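Local coordinates for versicolorin reductase (Brucella melitensis, PDB 4NIM), which probably acts as an NAD(P)(H)-dependent oxidoreductase of the short-chain dehydrogenase/reductase family, its exact substrate being unestablished, at residues E134-F139 with G146-V151. Residues are numbered along the deposited sequence; the frame is centred on the assembly and turned at random.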
loop_
_atom_site.group_PDB
_atom_site.type_symbol
_atom_site.label_atom_id
_atom_site.label_comp_id
_atom_site.label_asym_id
_atom_site.label_seq_id
_atom_site.Cartn_x
_atom_site.Cartn_y
_atom_site.Cartn_z
ATOM N N GLU A 134 -10.773 -5.997 -7.046
ATOM C CA GLU A 134 -10.691 -7.444 -7.021
ATOM C C GLU A 134 -10.739 -8.020 -5.610
ATOM O O GLU A 134 -11.309 -9.093 -5.399
ATOM C CB GLU A 134 -9.432 -7.950 -7.755
ATOM C CG GLU A 134 -9.458 -7.710 -9.249
ATOM C CD GLU A 134 -10.680 -8.320 -9.906
ATOM O OE1 GLU A 134 -10.968 -9.498 -9.696
ATOM O OE2 GLU A 134 -11.393 -7.599 -10.636
ATOM N N ALA A 135 -10.086 -7.361 -4.653
ATOM C CA ALA A 135 -10.085 -7.881 -3.268
ATOM C C ALA A 135 -11.506 -7.847 -2.690
ATOM O O ALA A 135 -11.971 -8.807 -2.088
ATOM C CB ALA A 135 -9.135 -7.071 -2.403
ATOM N N ILE A 136 -12.240 -6.775 -2.954
ATOM C CA ILE A 136 -13.581 -6.672 -2.421
ATOM C C ILE A 136 -14.515 -7.707 -3.056
ATOM O O ILE A 136 -15.382 -8.239 -2.375
ATOM C CB ILE A 136 -14.143 -5.222 -2.584
ATOM C CG1 ILE A 136 -13.370 -4.269 -1.661
ATOM C CG2 ILE A 136 -15.649 -5.165 -2.307
ATOM C CD1 ILE A 136 -13.707 -2.795 -1.911
ATOM N N LYS A 137 -14.285 -8.082 -4.304
ATOM C CA LYS A 137 -15.087 -9.131 -4.903
ATOM C C LYS A 137 -14.865 -10.472 -4.117
ATOM O O LYS A 137 -15.816 -11.176 -3.823
ATOM C CB LYS A 137 -14.721 -9.319 -6.364
ATOM C CG LYS A 137 -15.205 -8.196 -7.313
ATOM C CD LYS A 137 -14.660 -8.414 -8.724
ATOM C CE LYS A 137 -14.969 -7.232 -9.663
ATOM N NZ LYS A 137 -14.297 -7.377 -10.982
ATOM N N LEU A 138 -13.632 -10.770 -3.749
ATOM C CA LEU A 138 -13.359 -11.993 -2.932
ATOM C C LEU A 138 -13.912 -11.856 -1.516
ATOM O O LEU A 138 -14.460 -12.813 -0.966
ATOM C CB LEU A 138 -11.869 -12.286 -2.872
ATOM C CG LEU A 138 -11.229 -12.638 -4.220
ATOM C CD1 LEU A 138 -9.796 -13.099 -3.983
ATOM C CD2 LEU A 138 -12.040 -13.667 -4.973
ATOM N N PHE A 139 -13.745 -10.683 -0.902
ATOM C CA PHE A 139 -14.263 -10.499 0.449
ATOM C C PHE A 139 -15.770 -10.778 0.461
ATOM O O PHE A 139 -16.255 -11.530 1.315
ATOM C CB PHE A 139 -14.016 -9.118 0.978
ATOM C CG PHE A 139 -12.549 -8.755 1.171
ATOM C CD1 PHE A 139 -11.573 -9.710 1.470
ATOM C CD2 PHE A 139 -12.181 -7.410 1.136
ATOM C CE1 PHE A 139 -10.251 -9.323 1.673
ATOM C CE2 PHE A 139 -10.872 -7.016 1.323
ATOM C CZ PHE A 139 -9.909 -7.985 1.603
ATOM N N GLY A 146 -12.913 -8.184 5.409
ATOM C CA GLY A 146 -11.598 -7.873 4.876
ATOM C C GLY A 146 -11.007 -6.598 5.435
ATOM O O GLY A 146 -11.708 -5.775 6.000
ATOM N N ALA A 147 -9.697 -6.459 5.305
ATOM C CA ALA A 147 -8.997 -5.247 5.726
ATOM C C ALA A 147 -8.044 -4.880 4.609
ATOM O O ALA A 147 -7.355 -5.742 4.060
ATOM C CB ALA A 147 -8.270 -5.434 7.045
ATOM N N ILE A 148 -8.153 -3.627 4.174
ATOM C CA ILE A 148 -7.286 -3.021 3.181
ATOM C C ILE A 148 -6.481 -1.864 3.823
ATOM O O ILE A 148 -7.035 -1.048 4.590
ATOM C CB ILE A 148 -8.130 -2.484 2.027
ATOM C CG1 ILE A 148 -8.970 -3.639 1.426
ATOM C CG2 ILE A 148 -7.261 -1.838 0.986
ATOM C CD1 ILE A 148 -9.857 -3.215 0.287
ATOM N N VAL A 149 -5.194 -1.799 3.503
ATOM C CA VAL A 149 -4.294 -0.718 3.985
ATOM C C VAL A 149 -3.637 -0.102 2.757
ATOM O O VAL A 149 -2.941 -0.769 1.992
ATOM C CB VAL A 149 -3.233 -1.181 4.976
ATOM C CG1 VAL A 149 -2.387 -0.002 5.473
ATOM C CG2 VAL A 149 -3.854 -1.913 6.162
ATOM N N ASN A 150 -3.958 1.157 2.501
ATOM C CA ASN A 150 -3.297 1.917 1.467
ATOM C C ASN A 150 -2.098 2.684 2.020
ATOM O O ASN A 150 -2.222 3.388 3.038
ATOM C CB ASN A 150 -4.290 2.881 0.840
ATOM C CG ASN A 150 -5.397 2.142 0.110
ATOM O OD1 ASN A 150 -5.138 1.073 -0.452
ATOM N ND2 ASN A 150 -6.614 2.672 0.143
ATOM N N VAL A 151 -0.949 2.560 1.383
ATOM C CA VAL A 151 0.214 3.332 1.816
ATOM C C VAL A 151 0.259 4.602 0.939
ATOM O O VAL A 151 0.570 4.547 -0.257
ATOM C CB VAL A 151 1.502 2.567 1.695
ATOM C CG1 VAL A 151 2.701 3.431 2.159
ATOM C CG2 VAL A 151 1.443 1.284 2.566
#
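Phe139 N donates to Ala135 O at 2.8 Å, a helical backbone bond whose acceptor also lies 3.3 Å above the plane of the Phe139 ring, displaced toward its rim. The opposite ring face meets Gly146. There the glycine CA stands 3.5 Å from the ring centroid and only 5° off the normal, so this is a CH-pi contact centred on the ring; the near-equal distances from Gly146 CA to all six ring atoms, 3.7 to 3.9 Å, confirm it. The ring thus lies between Ala135 O on one face and Gly146 CA on the other, which holds it from both sides. With CG anti to its own carbonyl carbon (chi1 -65°), the Phe139 ring is carried from the helix over Gly146, the residue just before the strand.

Ile148 approaches the same ring at its edge, near the ring plane, where its CG1 is 3.9 Å from Phe139 CE2. Its CD1 goes on to Ile136 CG1 at 4.2 Å, the two isoleucine side chains crossing at about a right angle.

The segments run nearly antiparallel (166°), their axes 10.2 Å apart, as expected for the returning half of a beta-alpha-beta crossover in a Rossmann-type fold. Helix 114-142 thus packs on strand 147-153, which lies between strands 96-99 and 190-196 in the parallel sheet, while Leu138 turns to helix 77-91 and Val149 to helix 234-245.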